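Long-range contacts in hypothetical 30.2 KD protein c25g10.02 IN chromosome I (Schizosaccharomyces pombe, PDB 1KCF), which resolves four-way Holliday junctions in yeast mitochondria as a homodimeric endonuclease, cutting at the point of strand exchange, and seems to be important for maintaining mitochondrial DNA: residues 39-44 and 56-61; 65-70 and 204-209; 47-52 and 74-79; 70-75 and 225-230. All blocks are in the same frame, centred on the assembly; numbering follows the deposited sequence.

Contact 1. Residues 39-44 and 56-61; sequences TSRVLG and FASQNE
A G1 beta bulge opens the hairpin of strands 42-47 and 52-59: Arg41 and Val42 both face Ala57. The evidence is in the backbone. Arg41 has a positive phi of 51°, and beyond the bulge Val42 and Ala57 form an antiparallel hydrogen-bonded pair. Val42 N donates to Ala57 O at 2.7 Å, nearly along the C=O axis, and Ala57 N returns a bond to Val42 O at 2.9 Å. On the loop side, Gln59 N reaches Thr39 O at 2.8 Å, in the carbonyl plane. The N-H of Arg41 is diverted to a side chain: Ser58 OG, placed anti to its own carbonyl carbon, takes it at 2.9 Å from Arg41 N with an angle of 170°. The same hydroxyl also bonds to His68 NE2, so two partners fix its rotation.

Phe56 carries the apolar part. With CG anti to the backbone N, its ring leans across Arg41, and Phe56 CZ comes to 3.6 Å from Arg41 CB. Farther out, Phe56 CZ lies over one face of the guanidinium, displaced toward the rim, with the two planes 79° apart; a flat stack is therefore excluded. Leu43 crosses Phe56 at about a right angle, Leu43 CB lying 3.9 Å from Phe56 CD1.

Arg41 bends at chi3, and its NE and NH2 bond to the carbonyls of Asn110 and Phe109, just past helix 91-109 and at its end. Val42 turns to the other face of the sheet, against Trp238 of helix 224-253, while strand 65-73 flanks Ala57 through Val65.

Contact 2. Residues 65-70 and 204-209; sequences VIIHNW and ILFENE
Strand 204-206 joins the mixed sheet of this RNase H-like fold as its outermost strand on one side, running parallel to strand 65-67 with the short axes 34° apart and 4.6 Å at closest approach. Three backbone bonds define the pairing: Leu205 N to Val65 O, Ile67 N to Leu205 O at 2.9 Å, and Glu207 N to Ile67 O at 3.0 Å. The first runs nearly along the C=O axis, and the other two lie in the carbonyl plane.

Apolar packing falls on the face bearing Val65, Ile67, Ile204 and Phe206. Ile67 CD1 presses on Ile204 CG2 at 3.5 Å, tighter than an ordinary van der Waals contact, and the same methyl also meets Phe206 CE2 at 3.8 Å. Ile67 and Phe206 lie side by side, pointing the same way. The aromatic pair of Phe206 and Trp70 meets rim to rim, with planes at 33°, and neither ring covers the other: Trp70 CE3 sits in the plane of the phenyl ring, 3.6 Å from Phe206 CE2. An alanine at Phe206 would lose the ring that touches both Ile67 CD1 and the Trp70 rim, and would probably loosen this packing and its continuation onto Ala211 and Leu212 of helix 209-217.

The polar side-chain contact pairs His68 with Glu207. His68, whose NE2 bonds to Ser58, is covered over the centre of one ring face by Ile66 O. At the ring edge, His68 ND1 donates a weak, bent bond of 2.8 Å, angle 134°, to Glu207 OE1, carried there by an extended Glu207 chain.

Contact 3. Residues 47-52 and 74-79; sequences LGIKNF and NLTEKN
Two side-chain alignments join the tight connection between the hairpin strands 42-47 and 52-59 to a type I beta turn, Asn74 to Glu77, that follows strand 65-73 in the RNase H-like fold.

In the first alignment Lys50 and Asn74 lie side by side and point the same way. Asn74 has CG anti to its backbone N (chi1 -178°), which brings Asn74 CG to 3.7 Å from Lys50 CA. Nearer the backbone, Asn74 CB is 3.3 Å from Lys50 O. The Lys50 chain runs on fully extended, crossing Thr76 obliquely, with Lys50 CG 4.1 Å from Thr76 OG1; its amino group makes a long, weak ion pair with Glu87. An alanine at Asn74 would lose the flat group lying beside Lys50 and would probably leave the two loops less closely fitted there.

The second alignment centres on Leu75. Its CG points back beside its own N, and Leu75 N donates to Ile49 O at 2.9 Å (angle 153°), in the carbonyl plane. Ile49 O is also 3.3 Å from Leu75 CG, so the isobutyl group sits against the same carbonyl that its backbone N bonds. Leu75 CG also touches Phe52 CB at 4.0 Å, while the Phe52 ring carries on toward Leu101 and Leu105 of helix 91-109, the former also met by Leu75.

Within the turn Glu77 N bonds back to Asn74 O, and Asn79 ND2 reaches Glu77 O at 2.8 Å, nearly along its C=O axis.

Contact 4. Residues 70-75 and 225-230; sequences WSVENL and KDDMAD
Strand 70-73 and helix 225-230 cross with their N-to-C directions 127° apart, and their short axes approach to 7.6 Å. The closest backbone pair is Val72 with Met228, whose CA atoms are 5.9 Å apart. Val72 CG2, anti to its carbonyl carbon, is pushed against the helix and meets Asp227 CB at 3.4 Å and Met228 CG also at 3.4 Å, the latter tighter than a usual van der Waals contact.

Trp70 uses the edge and one face of its indole at once. At the edge, Trp70 NE1 donates to Met228 O over 2.7 Å with an angle of 143°; the oxygen lies in the indole plane, whereas the nitrogen stands above the carbonyl plane. Ser231 OG also bonds that oxygen. Over the face, toward the rim, comes Met228 CB, 3.7 Å from Trp70 CE2. With CG anti to the carbonyl carbon and SD anti to CA (chi2 -168°), Met228 SD lies 4.8 Å from the centroid of the five-membered ring of Trp70, a Met-aromatic contact. Trp215 stacks on Trp70 as well.

The polar ends on the helix look elsewhere: Asp227 OD1 pairs with Arg122, and Asp230 OD1 with Arg191 and the Tyr172 hydroxyl. The two arginines would probably stabilise the carboxylates as anions. Asp230 belongs with Asp46 to the Mg2+ site, and the Asp227 side chain is about 6 Å from that of Asp46. Packing a carboxylate-bearing helix across the central sheet in this way is characteristic of the RuvC resolvase branch of the RNase H-like fold.

Contacts 1, 2 and 4 all belong to the one mixed sheet, in which strands 42-47, 52-59, 65-73 and 204-206 lie in that order. Contact 1 closes before contact 2 opens; their centres are about 9 Å apart, joined by the Phe56 to His68 pairing. Contacts 2 and 4 share Trp70, centres about 14 Å apart, so strand 65-73 serves both its edge neighbour and helix 224-253. Contact 3 interleaves with contacts 1 and 2 along the chain, and contact 4 begins on 70-75, where contact 3 ends; centre to centre, contact 3 is about 9 Å from contact 4 and 23 Å from contact 1. The series runs from the hairpin's open end to its turn, with Asp230 of the Mg2+ site within contact 4.

Contact 1. Residues 39-44 and 56-61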
loop_
_atom_site.group_PDB
_atom_site.type_symbol
_atom_site.label_atom_id
_atom_site.label_comp_id
_atom_site.label_asym_id
_atom_site.label_seq_id
_atom_site.Cartn_x
_atom_site.Cartn_y
_atom_site.Cartn_z
ATOM N N THR A 39 7.374 19.876 16.566
ATOM C CA THR A 39 5.964 20.227 16.690
ATOM C C THR A 39 5.621 21.391 15.774
ATOM O O THR A 39 4.616 22.059 15.966
ATOM C CB THR A 39 5.568 20.603 18.135
ATOM O OG1 THR A 39 6.471 21.590 18.643
ATOM C CG2 THR A 39 5.583 19.374 19.025
ATOM N N SER A 40 6.474 21.637 14.786
ATOM C CA SER A 40 6.231 22.693 13.818
ATOM C C SER A 40 5.986 22.003 12.479
ATOM O O SER A 40 6.514 20.920 12.228
ATOM C CB SER A 40 7.436 23.641 13.714
ATOM O OG SER A 40 8.597 22.964 13.251
ATOM N N ARG A 41 5.178 22.628 11.631
ATOM C CA ARG A 41 4.858 22.074 10.321
ATOM C C ARG A 41 4.398 20.619 10.448
ATOM O O ARG A 41 4.966 19.708 9.850
ATOM C CB ARG A 41 6.072 22.179 9.394
ATOM C CG ARG A 41 6.635 23.596 9.275
ATOM C CD ARG A 41 7.706 23.692 8.193
ATOM N NE ARG A 41 7.133 23.715 6.848
ATOM C CZ ARG A 41 6.497 24.759 6.323
ATOM N NH1 ARG A 41 6.351 25.874 7.027
ATOM N NH2 ARG A 41 6.001 24.693 5.095
ATOM N N VAL A 42 3.363 20.422 11.252
ATOM C CA VAL A 42 2.795 19.107 11.483
ATOM C C VAL A 42 1.600 18.912 10.551
ATOM O O VAL A 42 0.624 19.663 10.609
ATOM C CB VAL A 42 2.328 18.970 12.943
ATOM C CG1 VAL A 42 1.743 17.587 13.179
ATOM C CG2 VAL A 42 3.507 19.222 13.886
ATOM N N LEU A 43 1.688 17.911 9.682
ATOM C CA LEU A 43 0.604 17.631 8.746
ATOM C C LEU A 43 -0.217 16.416 9.178
ATOM O O LEU A 43 0.231 15.275 9.059
ATOM C CB LEU A 43 1.159 17.397 7.338
ATOM C CG LEU A 43 0.104 17.082 6.271
ATOM C CD1 LEU A 43 -0.792 18.296 6.049
ATOM C CD2 LEU A 43 0.789 16.684 4.969
ATOM N N GLY A 44 -1.415 16.673 9.693
ATOM C CA GLY A 44 -2.289 15.595 10.116
ATOM C C GLY A 44 -3.173 15.170 8.960
ATOM O O GLY A 44 -3.833 16.006 8.344
ATOM N N PHE A 56 -2.802 21.180 8.645
ATOM C CA PHE A 56 -1.382 21.510 8.719
ATOM C C PHE A 56 -1.246 22.582 9.794
ATOM O O PHE A 56 -1.814 23.667 9.671
ATOM C CB PHE A 56 -0.906 22.020 7.352
ATOM C CG PHE A 56 0.579 22.260 7.261
ATOM C CD1 PHE A 56 1.485 21.288 7.667
ATOM C CD2 PHE A 56 1.071 23.456 6.742
ATOM C CE1 PHE A 56 2.858 21.497 7.559
ATOM C CE2 PHE A 56 2.444 23.676 6.629
ATOM C CZ PHE A 56 3.339 22.690 7.040
ATOM N N ALA A 57 -0.504 22.271 10.854
ATOM C CA ALA A 57 -0.347 23.205 11.960
ATOM C C ALA A 57 1.031 23.204 12.614
ATOM O O ALA A 57 1.876 22.364 12.314
ATOM C CB ALA A 57 -1.401 22.909 13.008
ATOM N N SER A 58 1.237 24.161 13.515
ATOM C CA SER A 58 2.492 24.305 14.252
ATOM C C SER A 58 2.185 24.670 15.702
ATOM O O SER A 58 1.165 25.300 15.988
ATOM C CB SER A 58 3.361 25.402 13.628
ATOM O OG SER A 58 3.703 25.094 12.288
ATOM N N GLN A 59 3.061 24.270 16.619
ATOM C CA GLN A 59 2.853 24.576 18.026
ATOM C C GLN A 59 3.481 25.919 18.355
ATOM O O GLN A 59 4.651 26.163 18.058
ATOM C CB GLN A 59 3.454 23.491 18.917
ATOM C CG GLN A 59 3.037 23.613 20.371
ATOM C CD GLN A 59 2.397 22.345 20.896
ATOM O OE1 GLN A 59 3.058 21.314 21.037
ATOM N NE2 GLN A 59 1.100 22.411 21.184
ATOM N N ASN A 60 2.681 26.782 18.973
ATOM C CA ASN A 60 3.089 28.129 19.348
ATOM C C ASN A 60 3.989 28.153 20.584
ATOM O O ASN A 60 4.074 27.172 21.327
ATOM C CB ASN A 60 1.833 28.967 19.603
ATOM C CG ASN A 60 2.112 30.443 19.633
ATOM O OD1 ASN A 60 2.733 30.988 18.721
ATOM N ND2 ASN A 60 1.638 31.110 20.677
ATOM N N GLU A 61 4.667 29.279 20.792
ATOM C CA GLU A 61 5.546 29.440 21.944
ATOM C C GLU A 61 4.691 29.375 23.205
ATOM O O GLU A 61 5.160 28.979 24.273
ATOM C CB GLU A 61 6.269 30.780 21.865
#

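Contact 2. Residues 65-70 and 204-209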
loop_
_atom_site.group_PDB
_atom_site.type_symbol
_atom_site.label_atom_id
_atom_site.label_comp_id
_atom_site.label_asym_id
_atom_site.label_seq_id
_atom_site.Cartn_x
_atom_site.Cartn_y
_atom_site.Cartn_z
ATOM N N VAL A 65 -1.854 25.725 19.543
ATOM C CA VAL A 65 -1.818 25.153 18.210
ATOM C C VAL A 65 -2.233 26.192 17.181
ATOM O O VAL A 65 -3.286 26.811 17.305
ATOM C CB VAL A 65 -2.760 23.946 18.097
ATOM C CG1 VAL A 65 -2.730 23.402 16.676
ATOM C CG2 VAL A 65 -2.351 22.878 19.102
ATOM N N ILE A 66 -1.397 26.377 16.166
ATOM C CA ILE A 66 -1.679 27.336 15.114
ATOM C C ILE A 66 -1.923 26.604 13.801
ATOM O O ILE A 66 -1.041 25.920 13.283
ATOM C CB ILE A 66 -0.508 28.321 14.934
ATOM C CG1 ILE A 66 -0.172 28.965 16.283
ATOM C CG2 ILE A 66 -0.883 29.396 13.908
ATOM C CD1 ILE A 66 1.075 29.815 16.264
ATOM N N ILE A 67 -3.130 26.748 13.270
ATOM C CA ILE A 67 -3.499 26.101 12.021
ATOM C C ILE A 67 -3.112 26.954 10.814
ATOM O O ILE A 67 -3.462 28.131 10.737
ATOM C CB ILE A 67 -5.018 25.821 11.995
ATOM C CG1 ILE A 67 -5.359 24.787 13.077
ATOM C CG2 ILE A 67 -5.447 25.355 10.608
ATOM C CD1 ILE A 67 -6.817 24.411 13.160
ATOM N N HIS A 68 -2.387 26.353 9.875
ATOM C CA HIS A 68 -1.955 27.053 8.668
ATOM C C HIS A 68 -2.891 26.740 7.501
ATOM O O HIS A 68 -3.293 27.626 6.742
ATOM C CB HIS A 68 -0.536 26.628 8.289
ATOM C CG HIS A 68 0.455 26.749 9.404
ATOM N ND1 HIS A 68 0.717 27.941 10.040
ATOM C CD2 HIS A 68 1.260 25.827 9.983
ATOM C CE1 HIS A 68 1.643 27.751 10.964
ATOM N NE2 HIS A 68 1.989 26.476 10.950
ATOM N N ASN A 69 -3.215 25.462 7.351
ATOM C CA ASN A 69 -4.098 25.016 6.286
ATOM C C ASN A 69 -4.984 23.930 6.850
ATOM O O ASN A 69 -4.555 23.147 7.699
ATOM C CB ASN A 69 -3.296 24.489 5.104
ATOM C CG ASN A 69 -2.394 25.542 4.506
ATOM O OD1 ASN A 69 -1.269 25.742 4.960
ATOM N ND2 ASN A 69 -2.892 26.239 3.488
ATOM N N TRP A 70 -6.214 23.868 6.361
ATOM C CA TRP A 70 -7.169 22.914 6.890
ATOM C C TRP A 70 -8.265 22.691 5.866
ATOM O O TRP A 70 -8.898 23.648 5.416
ATOM C CB TRP A 70 -7.729 23.516 8.176
ATOM C CG TRP A 70 -8.568 22.640 9.007
ATOM C CD1 TRP A 70 -8.589 21.280 9.009
ATOM C CD2 TRP A 70 -9.468 23.061 10.035
ATOM N NE1 TRP A 70 -9.443 20.824 9.981
ATOM C CE2 TRP A 70 -9.998 21.896 10.626
ATOM C CE3 TRP A 70 -9.876 24.314 10.516
ATOM C CZ2 TRP A 70 -10.919 21.940 11.677
ATOM C CZ3 TRP A 70 -10.794 24.360 11.567
ATOM C CH2 TRP A 70 -11.304 23.178 12.133
ATOM N N ILE A 204 -6.733 26.756 20.004
ATOM C CA ILE A 204 -6.397 26.571 18.600
ATOM C C ILE A 204 -6.616 27.918 17.915
ATOM O O ILE A 204 -7.724 28.452 17.932
ATOM C CB ILE A 204 -7.309 25.515 17.927
ATOM C CG1 ILE A 204 -6.936 24.111 18.407
ATOM C CG2 ILE A 204 -7.197 25.609 16.415
ATOM C CD1 ILE A 204 -7.812 23.019 17.821
ATOM N N LEU A 205 -5.556 28.471 17.335
ATOM C CA LEU A 205 -5.643 29.748 16.637
ATOM C C LEU A 205 -5.378 29.508 15.163
ATOM O O LEU A 205 -4.919 28.429 14.773
ATOM C CB LEU A 205 -4.604 30.739 17.179
ATOM C CG LEU A 205 -4.762 31.258 18.608
ATOM C CD1 LEU A 205 -3.576 32.149 18.952
ATOM C CD2 LEU A 205 -6.064 32.031 18.742
ATOM N N PHE A 206 -5.653 30.517 14.346
ATOM C CA PHE A 206 -5.431 30.406 12.916
ATOM C C PHE A 206 -4.457 31.451 12.390
ATOM O O PHE A 206 -4.554 32.628 12.722
ATOM C CB PHE A 206 -6.756 30.518 12.165
ATOM C CG PHE A 206 -7.742 29.450 12.523
ATOM C CD1 PHE A 206 -8.423 29.493 13.735
ATOM C CD2 PHE A 206 -7.989 28.397 11.652
ATOM C CE1 PHE A 206 -9.336 28.501 14.076
ATOM C CE2 PHE A 206 -8.899 27.398 11.982
ATOM C CZ PHE A 206 -9.575 27.451 13.197
ATOM N N GLU A 207 -3.516 31.005 11.566
ATOM C CA GLU A 207 -2.524 31.891 10.975
ATOM C C GLU A 207 -3.188 32.782 9.932
ATOM O O GLU A 207 -2.915 33.980 9.864
ATOM C CB GLU A 207 -1.408 31.074 10.319
ATOM C CG GLU A 207 -0.436 31.898 9.485
ATOM C CD GLU A 207 0.594 31.042 8.772
ATOM O OE1 GLU A 207 0.205 30.022 8.163
ATOM O OE2 GLU A 207 1.792 31.394 8.809
ATOM N N ASN A 208 -4.064 32.192 9.125
ATOM C CA ASN A 208 -4.766 32.937 8.087
ATOM C C ASN A 208 -6.274 32.799 8.219
ATOM O O ASN A 208 -6.773 31.844 8.816
ATOM C CB ASN A 208 -4.333 32.462 6.700
ATOM C CG ASN A 208 -4.338 30.954 6.575
ATOM O OD1 ASN A 208 -3.485 30.276 7.150
ATOM N ND2 ASN A 208 -5.301 30.418 5.832
ATOM N N GLU A 209 -6.991 33.759 7.648
ATOM C CA GLU A 209 -8.442 33.769 7.707
ATOM C C GLU A 209 -9.107 32.690 6.855
ATOM O O GLU A 209 -10.201 32.238 7.176
ATOM C CB GLU A 209 -8.959 35.157 7.311
ATOM C CG GLU A 209 -8.315 35.727 6.062
ATOM C CD GLU A 209 -8.888 35.147 4.783
ATOM O OE1 GLU A 209 -8.233 35.287 3.728
ATOM O OE2 GLU A 209 -9.995 34.566 4.829
#

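Contact 3. Residues 47-52 and 74-79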
loop_
_atom_site.group_PDB
_atom_site.type_symbol
_atom_site.label_atom_id
_atom_site.label_comp_id
_atom_site.label_asym_id
_atom_site.label_seq_id
_atom_site.Cartn_x
_atom_site.Cartn_y
_atom_site.Cartn_z
ATOM N N LEU A 47 -6.991 9.590 6.269
ATOM C CA LEU A 47 -7.103 8.838 5.025
ATOM C C LEU A 47 -8.521 8.519 4.573
ATOM O O LEU A 47 -9.317 7.926 5.308
ATOM C CB LEU A 47 -6.304 7.539 5.110
ATOM C CG LEU A 47 -4.786 7.686 5.181
ATOM C CD1 LEU A 47 -4.161 6.321 5.415
ATOM C CD2 LEU A 47 -4.270 8.313 3.897
ATOM N N GLY A 48 -8.803 8.919 3.338
ATOM C CA GLY A 48 -10.092 8.694 2.718
ATOM C C GLY A 48 -9.926 9.134 1.279
ATOM O O GLY A 48 -8.983 9.859 0.966
ATOM N N ILE A 49 -10.810 8.702 0.393
ATOM C CA ILE A 49 -10.694 9.107 -1.001
ATOM C C ILE A 49 -11.687 10.220 -1.314
ATOM O O ILE A 49 -11.304 11.280 -1.802
ATOM C CB ILE A 49 -10.911 7.905 -1.943
ATOM C CG1 ILE A 49 -9.818 6.863 -1.687
ATOM C CG2 ILE A 49 -10.871 8.359 -3.396
ATOM C CD1 ILE A 49 -9.962 5.591 -2.490
ATOM N N LYS A 50 -12.959 9.995 -1.007
ATOM C CA LYS A 50 -13.962 11.011 -1.279
ATOM C C LYS A 50 -14.053 12.033 -0.153
ATOM O O LYS A 50 -14.717 13.062 -0.292
ATOM C CB LYS A 50 -15.321 10.355 -1.547
ATOM C CG LYS A 50 -15.309 9.493 -2.812
ATOM C CD LYS A 50 -16.688 8.991 -3.196
ATOM C CE LYS A 50 -16.615 8.137 -4.462
ATOM N NZ LYS A 50 -17.954 7.654 -4.910
ATOM N N ASN A 51 -13.379 11.752 0.960
ATOM C CA ASN A 51 -13.366 12.678 2.086
ATOM C C ASN A 51 -11.987 12.735 2.739
ATOM O O ASN A 51 -11.842 12.595 3.959
ATOM C CB ASN A 51 -14.429 12.311 3.129
ATOM C CG ASN A 51 -14.175 10.974 3.788
ATOM O OD1 ASN A 51 -14.767 10.666 4.821
ATOM N ND2 ASN A 51 -13.305 10.167 3.194
ATOM N N PHE A 52 -10.972 12.926 1.905
ATOM C CA PHE A 52 -9.599 13.036 2.373
ATOM C C PHE A 52 -9.558 14.319 3.189
ATOM O O PHE A 52 -9.994 15.368 2.723
ATOM C CB PHE A 52 -8.647 13.146 1.177
ATOM C CG PHE A 52 -7.195 13.277 1.556
ATOM C CD1 PHE A 52 -6.437 12.153 1.863
ATOM C CD2 PHE A 52 -6.585 14.525 1.592
ATOM C CE1 PHE A 52 -5.088 12.271 2.201
ATOM C CE2 PHE A 52 -5.240 14.656 1.929
ATOM C CZ PHE A 52 -4.488 13.528 2.233
ATOM N N ASN A 74 -12.499 15.782 -1.928
ATOM C CA ASN A 74 -13.031 14.602 -2.587
ATOM C C ASN A 74 -12.116 14.427 -3.789
ATOM O O ASN A 74 -12.249 15.134 -4.787
ATOM C CB ASN A 74 -14.474 14.840 -3.030
ATOM C CG ASN A 74 -15.095 13.614 -3.679
ATOM O OD1 ASN A 74 -16.316 13.468 -3.709
ATOM N ND2 ASN A 74 -14.254 12.729 -4.205
ATOM N N LEU A 75 -11.174 13.495 -3.670
ATOM C CA LEU A 75 -10.189 13.229 -4.711
ATOM C C LEU A 75 -10.765 12.672 -6.014
ATOM O O LEU A 75 -10.024 12.361 -6.943
ATOM C CB LEU A 75 -9.117 12.282 -4.156
ATOM C CG LEU A 75 -8.507 12.707 -2.809
ATOM C CD1 LEU A 75 -7.404 11.739 -2.399
ATOM C CD2 LEU A 75 -7.952 14.122 -2.915
ATOM N N THR A 76 -12.086 12.553 -6.082
ATOM C CA THR A 76 -12.755 12.039 -7.274
ATOM C C THR A 76 -13.281 13.181 -8.140
ATOM O O THR A 76 -13.521 13.007 -9.335
ATOM C CB THR A 76 -13.935 11.112 -6.889
ATOM O OG1 THR A 76 -13.419 9.876 -6.382
ATOM C CG2 THR A 76 -14.819 10.829 -8.092
ATOM N N GLU A 77 -13.454 14.347 -7.527
ATOM C CA GLU A 77 -13.952 15.526 -8.225
ATOM C C GLU A 77 -12.928 16.647 -8.129
ATOM O O GLU A 77 -11.824 16.447 -7.623
ATOM C CB GLU A 77 -15.265 16.002 -7.594
ATOM C CG GLU A 77 -16.363 14.953 -7.538
ATOM C CD GLU A 77 -17.628 15.483 -6.885
ATOM O OE1 GLU A 77 -17.558 15.916 -5.714
ATOM O OE2 GLU A 77 -18.692 15.468 -7.543
ATOM N N LYS A 78 -13.296 17.826 -8.619
ATOM C CA LYS A 78 -12.407 18.975 -8.556
ATOM C C LYS A 78 -12.184 19.266 -7.077
ATOM O O LYS A 78 -13.137 19.302 -6.298
ATOM C CB LYS A 78 -13.048 20.176 -9.242
ATOM N N ASN A 79 -10.930 19.474 -6.690
ATOM C CA ASN A 79 -10.613 19.732 -5.292
ATOM C C ASN A 79 -9.495 20.749 -5.126
ATOM O O ASN A 79 -8.785 21.065 -6.076
ATOM C CB ASN A 79 -10.225 18.419 -4.616
ATOM C CG ASN A 79 -9.102 17.708 -5.344
ATOM O OD1 ASN A 79 -7.939 18.098 -5.246
ATOM N ND2 ASN A 79 -9.448 16.671 -6.095
#

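Contact 4. Residues 70-75 and 225-230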
loop_
_atom_site.group_PDB
_atom_site.type_symbol
_atom_site.label_atom_id
_atom_site.label_comp_id
_atom_site.label_asym_id
_atom_site.label_seq_id
_atom_site.Cartn_x
_atom_site.Cartn_y
_atom_site.Cartn_z
ATOM N N TRP A 70 -6.214 23.868 6.361
ATOM C CA TRP A 70 -7.169 22.914 6.890
ATOM C C TRP A 70 -8.265 22.691 5.866
ATOM O O TRP A 70 -8.898 23.648 5.416
ATOM C CB TRP A 70 -7.729 23.516 8.176
ATOM C CG TRP A 70 -8.568 22.640 9.007
ATOM C CD1 TRP A 70 -8.589 21.280 9.009
ATOM C CD2 TRP A 70 -9.468 23.061 10.035
ATOM N NE1 TRP A 70 -9.443 20.824 9.981
ATOM C CE2 TRP A 70 -9.998 21.896 10.626
ATOM C CE3 TRP A 70 -9.876 24.314 10.516
ATOM C CZ2 TRP A 70 -10.919 21.940 11.677
ATOM C CZ3 TRP A 70 -10.794 24.360 11.567
ATOM C CH2 TRP A 70 -11.304 23.178 12.133
ATOM N N SER A 71 -8.497 21.435 5.494
ATOM C CA SER A 71 -9.522 21.148 4.499
ATOM C C SER A 71 -9.879 19.670 4.356
ATOM O O SER A 71 -9.164 18.783 4.838
ATOM C CB SER A 71 -9.063 21.691 3.137
ATOM O OG SER A 71 -10.061 21.544 2.146
ATOM N N VAL A 72 -11.007 19.427 3.694
ATOM C CA VAL A 72 -11.498 18.083 3.410
ATOM C C VAL A 72 -11.769 18.079 1.911
ATOM O O VAL A 72 -12.475 18.947 1.397
ATOM C CB VAL A 72 -12.796 17.770 4.173
ATOM C CG1 VAL A 72 -13.402 16.484 3.657
ATOM C CG2 VAL A 72 -12.498 17.633 5.655
ATOM N N GLU A 73 -11.208 17.101 1.212
ATOM C CA GLU A 73 -11.350 17.041 -0.233
ATOM C C GLU A 73 -11.890 15.720 -0.751
ATOM O O GLU A 73 -11.759 14.685 -0.110
ATOM C CB GLU A 73 -9.989 17.299 -0.883
ATOM C CG GLU A 73 -9.268 18.525 -0.351
ATOM C CD GLU A 73 -9.905 19.818 -0.805
ATOM O OE1 GLU A 73 -9.498 20.888 -0.303
ATOM O OE2 GLU A 73 -10.804 19.763 -1.670
ATOM N N ASN A 74 -12.499 15.782 -1.928
ATOM C CA ASN A 74 -13.031 14.602 -2.587
ATOM C C ASN A 74 -12.116 14.427 -3.789
ATOM O O ASN A 74 -12.249 15.134 -4.787
ATOM C CB ASN A 74 -14.474 14.840 -3.030
ATOM C CG ASN A 74 -15.095 13.614 -3.679
ATOM O OD1 ASN A 74 -16.316 13.468 -3.709
ATOM N ND2 ASN A 74 -14.254 12.729 -4.205
ATOM N N LEU A 75 -11.174 13.495 -3.670
ATOM C CA LEU A 75 -10.189 13.229 -4.711
ATOM C C LEU A 75 -10.765 12.672 -6.014
ATOM O O LEU A 75 -10.024 12.361 -6.943
ATOM C CB LEU A 75 -9.117 12.282 -4.156
ATOM C CG LEU A 75 -8.507 12.707 -2.809
ATOM C CD1 LEU A 75 -7.404 11.739 -2.399
ATOM C CD2 LEU A 75 -7.952 14.122 -2.915
ATOM N N LYS A 225 -17.755 19.615 8.239
ATOM C CA LYS A 225 -17.260 20.052 9.542
ATOM C C LYS A 225 -16.745 18.870 10.359
ATOM O O LYS A 225 -15.723 18.971 11.042
ATOM C CB LYS A 225 -18.380 20.748 10.319
ATOM C CG LYS A 225 -18.896 22.027 9.686
ATOM C CD LYS A 225 -18.330 23.259 10.371
ATOM C CE LYS A 225 -18.837 23.377 11.796
ATOM N NZ LYS A 225 -18.423 24.664 12.427
ATOM N N ASP A 226 -17.460 17.752 10.296
ATOM C CA ASP A 226 -17.077 16.560 11.035
ATOM C C ASP A 226 -15.745 16.013 10.542
ATOM O O ASP A 226 -14.899 15.622 11.340
ATOM C CB ASP A 226 -18.163 15.495 10.898
ATOM C CG ASP A 226 -19.507 15.976 11.409
ATOM O OD1 ASP A 226 -19.745 15.890 12.632
ATOM O OD2 ASP A 226 -20.317 16.463 10.587
ATOM N N ASP A 227 -15.553 15.993 9.228
ATOM C CA ASP A 227 -14.311 15.484 8.674
ATOM C C ASP A 227 -13.142 16.421 8.974
ATOM O O ASP A 227 -12.039 15.960 9.261
ATOM C CB ASP A 227 -14.448 15.253 7.165
ATOM C CG ASP A 227 -15.441 14.142 6.834
ATOM O OD1 ASP A 227 -15.810 13.380 7.753
ATOM O OD2 ASP A 227 -15.848 14.019 5.658
ATOM N N MET A 228 -13.386 17.731 8.926
ATOM C CA MET A 228 -12.337 18.710 9.214
ATOM C C MET A 228 -11.965 18.654 10.691
ATOM O O MET A 228 -10.796 18.762 11.057
ATOM C CB MET A 228 -12.803 20.136 8.890
ATOM C CG MET A 228 -13.072 20.421 7.423
ATOM S SD MET A 228 -13.260 22.196 7.122
ATOM C CE MET A 228 -14.918 22.472 7.658
ATOM N N ALA A 229 -12.976 18.505 11.537
ATOM C CA ALA A 229 -12.757 18.442 12.971
ATOM C C ALA A 229 -11.901 17.225 13.277
ATOM O O ALA A 229 -11.024 17.269 14.138
ATOM C CB ALA A 229 -14.092 18.349 13.703
ATOM N N ASP A 230 -12.142 16.144 12.547
ATOM C CA ASP A 230 -11.386 14.921 12.758
ATOM C C ASP A 230 -9.882 15.142 12.576
ATOM O O ASP A 230 -9.094 14.810 13.463
ATOM C CB ASP A 230 -11.866 13.831 11.804
ATOM C CG ASP A 230 -11.737 12.447 12.399
ATOM O OD1 ASP A 230 -12.452 12.173 13.388
ATOM O OD2 ASP A 230 -10.921 11.643 11.892
#